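Local coordinates for protein tryptophan decarboxylase 1 (Oryza sativa subsp. japonica, PDB 6KHO) that decarboxylates tryptophan and 5-hydroxytryptophan to tryptamine and serotonin, using pyridoxal 5'-phosphate as cofactor, at residues C267-T272 / H296-Y301; R424-V429 / C437-A442. All coordinates share one frame; numbering follows the deposited sequence.

Interaction 1 (C267-T272 / H296-Y301). With PLP (pyridoxal-5'-phosphate), chain C.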
# COMPACT_ATOMS: atom_id res chain seq x y z
N CYS A 267 13.75 4.73 17.66
CA CYS A 267 12.79 5.59 16.96
C CYS A 267 12.59 6.87 17.75
O CYS A 267 12.17 6.84 18.91
CB CYS A 267 11.44 4.88 16.76
SG CYS A 267 10.29 5.83 15.69
N ALA A 268 12.90 8.01 17.13
CA ALA A 268 12.59 9.32 17.67
C ALA A 268 11.41 9.91 16.91
O ALA A 268 11.34 9.78 15.69
CB ALA A 268 13.79 10.26 17.56
N THR A 269 10.49 10.55 17.63
CA THR A 269 9.29 11.11 17.00
C THR A 269 9.30 12.62 17.12
O THR A 269 9.48 13.17 18.22
CB THR A 269 8.01 10.54 17.63
OG1 THR A 269 7.99 9.12 17.46
CG2 THR A 269 6.76 11.14 16.94
N VAL A 270 9.08 13.30 15.99
CA VAL A 270 8.85 14.74 15.96
C VAL A 270 7.36 14.94 15.70
O VAL A 270 6.89 14.80 14.56
CB VAL A 270 9.72 15.44 14.91
CG1 VAL A 270 9.39 16.94 14.87
CG2 VAL A 270 11.19 15.23 15.23
N GLY A 271 6.61 15.28 16.75
CA GLY A 271 5.17 15.46 16.63
C GLY A 271 4.39 14.21 16.98
O GLY A 271 3.74 13.60 16.12
N THR A 272 4.41 13.81 18.25
CA THR A 272 3.76 12.57 18.63
C THR A 272 2.25 12.67 18.44
O THR A 272 1.67 13.75 18.45
CB THR A 272 4.04 12.21 20.10
OG1 THR A 272 3.51 13.25 20.93
CG2 THR A 272 5.55 12.04 20.36
N HIS A 296 15.93 6.13 13.46
CA HIS A 296 14.88 6.59 12.54
C HIS A 296 14.07 7.70 13.20
O HIS A 296 13.74 7.62 14.39
CB HIS A 296 13.96 5.44 12.14
CG HIS A 296 12.86 5.86 11.22
ND1 HIS A 296 13.05 6.06 9.87
CD2 HIS A 296 11.56 6.16 11.47
CE1 HIS A 296 11.91 6.44 9.32
NE2 HIS A 296 10.99 6.51 10.27
N VAL A 297 13.78 8.76 12.45
CA VAL A 297 12.92 9.85 12.90
C VAL A 297 11.54 9.68 12.26
O VAL A 297 11.41 9.68 11.03
CB VAL A 297 13.52 11.22 12.57
CG1 VAL A 297 12.53 12.34 12.91
CG2 VAL A 297 14.86 11.42 13.30
N ASP A 298 10.51 9.53 13.09
CA ASP A 298 9.11 9.50 12.65
C ASP A 298 8.54 10.91 12.77
O ASP A 298 8.31 11.39 13.88
CB ASP A 298 8.29 8.52 13.49
CG ASP A 298 6.78 8.55 13.15
OD1 ASP A 298 6.37 9.14 12.12
OD2 ASP A 298 5.99 7.96 13.92
N ALA A 299 8.34 11.57 11.62
CA ALA A 299 7.75 12.90 11.58
C ALA A 299 6.50 12.91 10.72
O ALA A 299 6.27 13.82 9.94
CB ALA A 299 8.74 13.94 11.09
N ALA A 300 5.68 11.87 10.88
CA ALA A 300 4.57 11.60 9.97
C ALA A 300 3.67 12.81 9.77
O ALA A 300 3.28 13.13 8.64
CB ALA A 300 3.74 10.42 10.50
N TYR A 301 3.34 13.50 10.86
CA TYR A 301 2.47 14.68 10.82
C TYR A 301 3.27 15.97 10.74
O TYR A 301 3.14 16.74 9.78
CB TYR A 301 1.58 14.69 12.07
CG TYR A 301 0.91 16.02 12.36
CD1 TYR A 301 -0.17 16.47 11.58
CD2 TYR A 301 1.32 16.80 13.43
CE1 TYR A 301 -0.79 17.68 11.87
CE2 TYR A 301 0.72 18.00 13.71
CZ TYR A 301 -0.34 18.44 12.94
OH TYR A 301 -0.94 19.64 13.24
N1 PLP C . 3.28 8.05 13.43
C2 PLP C . 2.80 9.32 13.66
C2A PLP C . 3.58 10.31 14.48
C3 PLP C . 1.58 9.70 13.14
O3 PLP C . 1.11 10.96 13.37
C4 PLP C . 0.84 8.81 12.37
C4A PLP C . -0.28 9.32 11.50
C5 PLP C . 1.32 7.53 12.14
C6 PLP C . 2.55 7.15 12.67
C5A PLP C . 0.46 6.59 11.31
O4P PLP C . 1.14 5.44 10.88
P PLP C . 0.66 4.63 9.55
O1P PLP C . -0.82 4.37 9.60
O2P PLP C . 1.45 3.34 9.51
O3P PLP C . 0.92 5.43 8.29
O HOH W 1 5.52 7.92 16.59
O HOH W 2 4.52 13.85 13.44
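The imidazole of His-296 receives Cys-267 at its edge, with SG 4.4 Å from CD2. Its two nitrogens bond elsewhere, ND1 to Ser-323 and NE2 to Ser-325. The Tyr-301 ring stacks with Phe-104 and Trp-331. Another flat group is the pyridine ring of the cofactor. Ala-300 lies over one face, its CB 3.5 Å from C2 of PLP. Asp-298 comes to the ring nitrogen instead, with OD2 2.8 Å from N1 of PLP. CG of Asp-298 is anti to its backbone N (chi1 174°), which carries the carboxylate out from the strand end to the ring. A water donates to OD2 and also bonds Thr-269 OG1. OD1 accepts from Ala-300 N at 3.1 Å, forming an Asx turn that helps fix the carboxylate's rotation.

Behind this site, two parallel strands of a beta-alpha-beta unit run side by side. Ala-268 N bonds His-296 O, and Asp-298 N bonds Ala-268 O at 2.7 Å. Val-270 N then reaches Asp-298 O. On the face toward helix 281-289, Val-270 CG2 packs on Val-297 CG1 at 3.9 Å. Past the strands, a second water donates to Val-270 O and Gly-271 O and accepts from Tyr-301 N, tying the two loops together.

An alanine in place of Asp-298 would probably leave N1 of PLP without its acidic partner and Ala-300 N without its turn acceptor. A carboxylate facing the pyridine nitrogen is a hallmark of fold-type I PLP enzymes. It is thought to keep that nitrogen protonated, so that the ring can draw electrons from the substrate during decarboxylation.

Interaction 2 (R424-V429 / C437-A442)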
# COMPACT_ATOMS: atom_id res chain seq x y z
N ARG A 424 -12.48 27.64 33.45
CA ARG A 424 -12.94 26.27 33.61
C ARG A 424 -12.04 25.27 32.90
O ARG A 424 -12.11 24.07 33.17
CB ARG A 424 -14.36 26.12 33.08
CG ARG A 424 -15.45 26.77 33.91
CD ARG A 424 -16.76 26.68 33.16
NE ARG A 424 -16.77 27.55 31.99
CZ ARG A 424 -17.70 27.52 31.05
NH1 ARG A 424 -18.69 26.65 31.14
NH2 ARG A 424 -17.65 28.36 30.02
N PHE A 425 -11.20 25.75 31.98
CA PHE A 425 -10.41 24.88 31.11
C PHE A 425 -8.93 25.12 31.33
O PHE A 425 -8.51 26.20 31.78
CB PHE A 425 -10.77 25.13 29.64
CG PHE A 425 -12.20 24.82 29.30
CD1 PHE A 425 -12.57 23.54 28.95
CD2 PHE A 425 -13.16 25.81 29.33
CE1 PHE A 425 -13.88 23.24 28.63
CE2 PHE A 425 -14.48 25.53 29.03
CZ PHE A 425 -14.85 24.24 28.68
N GLU A 426 -8.13 24.11 31.01
CA GLU A 426 -6.68 24.24 31.00
C GLU A 426 -6.11 23.65 29.72
O GLU A 426 -6.64 22.66 29.19
CB GLU A 426 -6.03 23.55 32.22
CG GLU A 426 -6.43 22.10 32.43
CD GLU A 426 -5.68 21.46 33.60
OE1 GLU A 426 -4.61 21.99 33.96
OE2 GLU A 426 -6.17 20.44 34.15
N VAL A 427 -5.05 24.27 29.21
CA VAL A 427 -4.28 23.71 28.10
C VAL A 427 -3.21 22.82 28.71
O VAL A 427 -2.38 23.28 29.49
CB VAL A 427 -3.65 24.82 27.24
CG1 VAL A 427 -2.67 24.22 26.23
CG2 VAL A 427 -4.74 25.62 26.52
N VAL A 428 -3.24 21.53 28.35
CA VAL A 428 -2.50 20.53 29.11
C VAL A 428 -1.00 20.56 28.78
O VAL A 428 -0.16 20.39 29.67
CB VAL A 428 -3.12 19.14 28.86
CG1 VAL A 428 -2.19 18.04 29.33
CG2 VAL A 428 -4.46 19.05 29.57
N VAL A 429 -0.63 20.75 27.52
CA VAL A 429 0.78 20.83 27.14
C VAL A 429 0.96 22.04 26.23
O VAL A 429 -0.01 22.56 25.67
CB VAL A 429 1.27 19.54 26.45
CG1 VAL A 429 1.15 18.33 27.37
CG2 VAL A 429 0.52 19.32 25.11
N CYS A 437 -4.22 20.44 23.05
CA CYS A 437 -4.72 19.51 24.05
C CYS A 437 -5.28 20.31 25.22
O CYS A 437 -4.58 21.18 25.76
CB CYS A 437 -3.62 18.55 24.52
SG CYS A 437 -3.06 17.31 23.30
N PHE A 438 -6.52 20.03 25.60
CA PHE A 438 -7.20 20.83 26.61
C PHE A 438 -8.15 19.93 27.38
O PHE A 438 -8.49 18.83 26.94
CB PHE A 438 -7.96 22.01 25.99
CG PHE A 438 -9.24 21.62 25.29
CD1 PHE A 438 -9.21 20.91 24.09
CD2 PHE A 438 -10.47 21.95 25.83
CE1 PHE A 438 -10.38 20.54 23.45
CE2 PHE A 438 -11.65 21.59 25.19
CZ PHE A 438 -11.61 20.88 24.00
N ARG A 439 -8.58 20.41 28.56
CA ARG A 439 -9.57 19.66 29.32
C ARG A 439 -10.27 20.58 30.31
O ARG A 439 -9.81 21.69 30.59
CB ARG A 439 -8.93 18.47 30.05
CG ARG A 439 -7.99 18.82 31.18
CD ARG A 439 -7.73 17.58 32.02
NE ARG A 439 -7.62 17.89 33.44
CZ ARG A 439 -8.13 17.13 34.41
NH1 ARG A 439 -8.79 16.01 34.11
NH2 ARG A 439 -7.99 17.49 35.68
N ILE A 440 -11.41 20.10 30.80
CA ILE A 440 -12.11 20.74 31.91
C ILE A 440 -11.26 20.58 33.16
O ILE A 440 -10.98 19.46 33.60
CB ILE A 440 -13.50 20.14 32.10
CG1 ILE A 440 -14.45 20.61 30.99
CG2 ILE A 440 -14.06 20.49 33.48
CD1 ILE A 440 -15.71 19.76 30.86
N ARG A 441 -10.82 21.71 33.72
CA ARG A 441 -10.02 21.76 34.94
C ARG A 441 -10.77 21.13 36.12
O ARG A 441 -12.00 21.08 36.15
CB ARG A 441 -9.67 23.21 35.28
CG ARG A 441 -8.24 23.44 35.70
CD ARG A 441 -8.10 24.74 36.49
NE ARG A 441 -7.84 25.90 35.63
CZ ARG A 441 -6.69 26.13 34.98
NH1 ARG A 441 -5.68 25.27 35.08
NH2 ARG A 441 -6.56 27.22 34.23
N ALA A 442 -10.01 20.66 37.10
CA ALA A 442 -10.60 20.28 38.38
C ALA A 442 -10.80 21.53 39.24
O ALA A 442 -9.95 22.42 39.28
CB ALA A 442 -9.71 19.28 39.11
O HOH W 3 -2.00 21.69 23.63
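Phe-425 and Ile-440 meet across the hairpin, with ring atom CE1 of Phe-425 3.6 Å from CG1 of Ile-440. CG of Phe-425 is anti to its carbonyl carbon (chi1 -62°); this turns the CD1 and CE1 side of the ring into the notch between Ile-440 and Phe-438. CD1 of Phe-425 touches the edge of the Phe-438 ring at CD2, 4.1 Å away. Helices 386-420 and 495-513 cover this apolar side: Val-419 meets both phenylalanines, and Trp-502 packs edge-to-face with Phe-425.

The strands are antiparallel. Glu-426 and Arg-439 form a hydrogen-bonded pair, with N of each bonded to O of the other. Val-428 N to Cys-437 O and Arg-441 N to Arg-424 O extend the pairing at the two ends. Val-427 CG1 sits against the Cys-437 carbonyl, 3.6 Å from its O. Val-428 lies across the aliphatic part of Arg-439, with its CG2 3.9 Å from CG of the arginine.

The Glu-426 and Arg-439 side chains lie side by side and point the same way. NE of Arg-439 gives OE2 of Glu-426 a nearly straight bond of 3.0 Å (177°), in the plane of the guanidinium. The carboxylate is turned 46° from that plane. Arg-441 folds back over strand 425-427: one guanidinium face covers CB of Glu-426, 3.4 Å from NH1, and its salt bridge to OE1 is long.

Glu-451 and Asp-455 of helix 451-468 hold the other two nitrogens of Arg-439. Three acids around one guanidinium probably offset its charge and that of Arg-481 close by, and they limit how far the group can turn. Through Arg-439, the edge strand 425-427 (by Glu-426) and helix 451-468 (by Glu-451 and Asp-455) are tied to strand 435-440.

How the interactions relate
Interaction 1 lies wholly buried near the middle of the chain, while interaction 2 is only partly buried, about 26 Å from that centre. They hold different sheets. The pair 267-272 and 296-301 belongs to the mixed seven-stranded sheet that carries the cofactor. The pair 424-429 and 437-442 forms a hairpin at the margin of a four-stranded antiparallel sheet. The first contact uses its acid on the cofactor, whereas the second pairs its acid with arginines across the hairpin, and one of these goes on to acids of helix 451-468. The two do not touch; their nearest atoms are about 8 Å apart. The Tyr-301 hydroxyl bonds Ala-434 N in the hairpin's connection and so links the two regions.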